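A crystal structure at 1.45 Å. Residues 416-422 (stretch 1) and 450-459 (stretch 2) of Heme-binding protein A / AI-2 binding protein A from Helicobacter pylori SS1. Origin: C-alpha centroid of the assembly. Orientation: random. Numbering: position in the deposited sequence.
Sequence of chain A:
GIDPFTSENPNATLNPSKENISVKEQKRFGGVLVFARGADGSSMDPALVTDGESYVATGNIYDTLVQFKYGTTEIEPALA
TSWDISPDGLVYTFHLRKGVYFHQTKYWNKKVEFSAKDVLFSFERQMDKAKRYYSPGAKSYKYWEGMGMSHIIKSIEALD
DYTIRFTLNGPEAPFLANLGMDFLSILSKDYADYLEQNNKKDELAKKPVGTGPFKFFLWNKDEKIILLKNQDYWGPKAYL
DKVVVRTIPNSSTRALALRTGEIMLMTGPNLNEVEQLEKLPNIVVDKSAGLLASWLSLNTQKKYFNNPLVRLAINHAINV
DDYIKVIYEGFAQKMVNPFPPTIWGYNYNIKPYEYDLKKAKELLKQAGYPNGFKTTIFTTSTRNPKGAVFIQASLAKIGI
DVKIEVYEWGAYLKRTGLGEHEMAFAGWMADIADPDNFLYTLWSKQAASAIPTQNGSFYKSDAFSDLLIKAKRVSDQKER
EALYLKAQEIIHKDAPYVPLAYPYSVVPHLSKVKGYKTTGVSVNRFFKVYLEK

Stretch 1 (416-422) TGLGEHE
Stretch 2, residues 450-459: AIPTQNGSFY

How does the end of a helix meet an irregular chain? Stretch 1 enters as helix through Thr 416 and Gly 417, near phi/psi -60/-30, and stretch 2 has no regular helix or strand; together they bury 308 Å². Thr 416, chi1 p, keeps its side chain clear of stretch 2, but its carbonyl does two jobs: Gly 419 N donates to Thr 416 O at 3.1 Å, and a water donates to Thr 453 O at 2.9 Å and, weakly, to Thr 416 O at 3.0 Å, bridging the stretches. At Gly 417 the backbones come closest in register, with Gly 417 CA 4.7 Å from Pro 452 CA.

What fixes that register? Thr 453 N donates to Gly 417 O at 3.0 Å and 164°, and Gly 417 O also lies 3.3 Å from Pro 452 CA. Glycine suits this buried spot, because an ideal CB on Gly 417 would stand a tight 3.2 Å from Pro 452 CB. Pro 452 follows a cis peptide bond and sits at -66/162; Thr 453 continues extended at -115/154. With chi1 t, Thr 453 OG1 accepts from Asn 455 N at 2.9 Å.

How does the chain leave the helix beside an aromatic ring? Leu 418 (-90/1, chi1 m, chi2 t) points its CA-to-CB bond away, yet its end returns, placing Leu 418 CD2 4.0 Å from Ile 451 CG2, an apolar contact at the exposed margin. Gly 419 then turns to 79/21 in a Schellman motif. Positive phi favours glycine, and the ring of Phe 458 adds a steric reason: an ideal CB on Gly 419 would clash at 2.9 Å from Phe 458 CZ. Instead Gly 419 CA meets the ring edge, 3.6 Å from Phe 458 CE1. Phe 458, at 49/44 with chi1 m and chi2 80°, directs its CA-to-CB bond toward stretch 1.

What anchors the far end? Glu 420 (-70/-27) points away, and His 421 (-78/165) starts sideways; chi1 p and chi2 -68° bring its buried ring back, so that His 421 NE2 donates to Gly 456 O at 2.8 Å and 164°, with the acceptor near the ring plane. Gly 456, at -72/-15, lies in a type I turn from Asn 455 to Phe 458, closed by Phe 458 N donating to Asn 455 O at 2.9 Å. Glu 422 points away and makes no contact.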

# COMPACT_ATOMS: atom_id res chain seq x y z
N THR A 416 -1.87 0.55 15.68
CA THR A 416 -1.79 1.89 15.11
C THR A 416 -3.12 2.28 14.41
O THR A 416 -3.52 3.44 14.46
CB THR A 416 -0.58 2.02 14.13
OG1 THR A 416 -0.71 1.08 13.05
CG2 THR A 416 0.76 1.92 14.85
N GLY A 417 -3.79 1.31 13.79
CA GLY A 417 -5.09 1.62 13.19
C GLY A 417 -6.12 2.15 14.17
O GLY A 417 -7.05 2.84 13.80
N LEU A 418 -6.00 1.69 15.41
CA LEU A 418 -6.87 2.06 16.54
C LEU A 418 -6.40 3.25 17.33
O LEU A 418 -6.99 3.58 18.38
CB LEU A 418 -7.11 0.86 17.43
CG LEU A 418 -7.87 -0.29 16.79
CD1 LEU A 418 -8.01 -1.46 17.74
CD2 LEU A 418 -9.24 0.17 16.31
N GLY A 419 -5.28 3.88 16.94
CA GLY A 419 -4.80 5.06 17.62
C GLY A 419 -4.06 4.81 18.92
O GLY A 419 -3.96 5.75 19.72
N GLU A 420 -3.55 3.60 19.14
CA GLU A 420 -2.91 3.30 20.41
C GLU A 420 -1.59 4.03 20.61
O GLU A 420 -1.14 4.26 21.74
CB GLU A 420 -2.72 1.79 20.58
CG GLU A 420 -4.05 1.10 20.72
CD GLU A 420 -3.95 -0.39 20.96
OE1 GLU A 420 -2.86 -0.89 21.25
OE2 GLU A 420 -4.98 -1.07 20.82
N HIS A 421 -0.92 4.35 19.49
CA HIS A 421 0.40 4.95 19.58
C HIS A 421 0.32 6.42 19.94
O HIS A 421 -0.68 7.10 19.71
CB HIS A 421 1.08 4.86 18.21
CG HIS A 421 0.30 5.45 17.09
ND1 HIS A 421 -0.88 4.87 16.67
CD2 HIS A 421 0.46 6.60 16.39
CE1 HIS A 421 -1.40 5.63 15.73
NE2 HIS A 421 -0.61 6.66 15.52
N GLU A 422 1.49 6.93 20.35
CA GLU A 422 1.78 8.36 20.47
C GLU A 422 2.59 8.74 19.25
O GLU A 422 2.23 9.65 18.50
CB GLU A 422 2.49 8.69 21.80
CG GLU A 422 1.65 8.47 23.05
CD GLU A 422 2.50 8.80 24.25
OE1 GLU A 422 2.89 9.95 24.53
OE2 GLU A 422 2.82 7.83 24.92
N ALA A 450 -12.60 7.37 9.78
CA ALA A 450 -12.75 5.93 9.73
C ALA A 450 -12.02 5.25 10.88
O ALA A 450 -10.91 5.68 11.23
CB ALA A 450 -12.26 5.42 8.36
N ILE A 451 -12.61 4.23 11.47
CA ILE A 451 -11.92 3.45 12.50
C ILE A 451 -12.07 2.01 12.10
O ILE A 451 -13.20 1.52 11.93
CB ILE A 451 -12.65 3.58 13.86
CG1 ILE A 451 -12.60 5.00 14.37
CG2 ILE A 451 -12.02 2.61 14.86
CD1 ILE A 451 -13.69 5.19 15.44
N PRO A 452 -10.98 1.26 11.91
CA PRO A 452 -9.60 1.72 12.02
C PRO A 452 -9.28 2.73 10.92
O PRO A 452 -9.95 2.75 9.87
CB PRO A 452 -8.81 0.45 11.76
CG PRO A 452 -9.72 -0.72 11.90
CD PRO A 452 -11.09 -0.19 11.66
N THR A 453 -8.19 3.46 11.15
CA THR A 453 -7.77 4.56 10.30
C THR A 453 -6.43 4.29 9.61
O THR A 453 -5.60 3.61 10.17
CB THR A 453 -7.65 5.87 11.08
OG1 THR A 453 -7.56 6.95 10.17
CG2 THR A 453 -6.50 5.88 12.09
N GLN A 454 -6.25 4.95 8.45
CA GLN A 454 -4.94 5.09 7.84
C GLN A 454 -4.31 6.46 8.02
O GLN A 454 -3.15 6.66 7.65
CB GLN A 454 -5.03 4.82 6.32
CG GLN A 454 -5.73 3.48 6.08
CD GLN A 454 -5.43 2.87 4.72
OE1 GLN A 454 -4.40 2.23 4.57
NE2 GLN A 454 -6.21 3.24 3.74
N ASN A 455 -5.04 7.33 8.72
CA ASN A 455 -4.51 8.65 9.05
C ASN A 455 -3.95 8.52 10.48
O ASN A 455 -4.58 8.85 11.51
CB ASN A 455 -5.61 9.70 8.93
CG ASN A 455 -5.17 11.12 9.20
OD1 ASN A 455 -4.15 11.35 9.86
ND2 ASN A 455 -5.93 12.09 8.72
N GLY A 456 -2.71 8.04 10.54
CA GLY A 456 -2.08 7.66 11.80
C GLY A 456 -1.71 8.85 12.65
O GLY A 456 -1.47 8.67 13.84
N SER A 457 -1.70 10.05 12.11
CA SER A 457 -1.49 11.28 12.89
C SER A 457 -2.79 11.89 13.41
O SER A 457 -2.81 12.89 14.10
CB SER A 457 -0.73 12.33 12.05
OG SER A 457 0.61 11.93 11.86
N PHE A 458 -3.90 11.31 12.97
CA PHE A 458 -5.24 11.87 13.18
C PHE A 458 -5.28 13.35 12.80
O PHE A 458 -5.78 14.22 13.52
CB PHE A 458 -5.71 11.65 14.64
CG PHE A 458 -6.03 10.20 14.97
CD1 PHE A 458 -5.05 9.30 15.25
CD2 PHE A 458 -7.31 9.72 14.80
CE1 PHE A 458 -5.32 7.96 15.49
CE2 PHE A 458 -7.60 8.42 15.15
CZ PHE A 458 -6.62 7.52 15.46
N TYR A 459 -4.67 13.65 11.66
CA TYR A 459 -4.60 15.03 11.23
C TYR A 459 -5.95 15.51 10.72
O TYR A 459 -6.47 14.92 9.77
CB TYR A 459 -3.55 15.17 10.13
CG TYR A 459 -3.31 16.53 9.57
CD1 TYR A 459 -3.13 17.65 10.36
CD2 TYR A 459 -3.29 16.73 8.19
CE1 TYR A 459 -2.96 18.92 9.82
CE2 TYR A 459 -3.08 17.98 7.66
CZ TYR A 459 -2.87 19.09 8.44
OH TYR A 459 -2.65 20.28 7.81
O HOH W 1 -3.21 4.40 11.62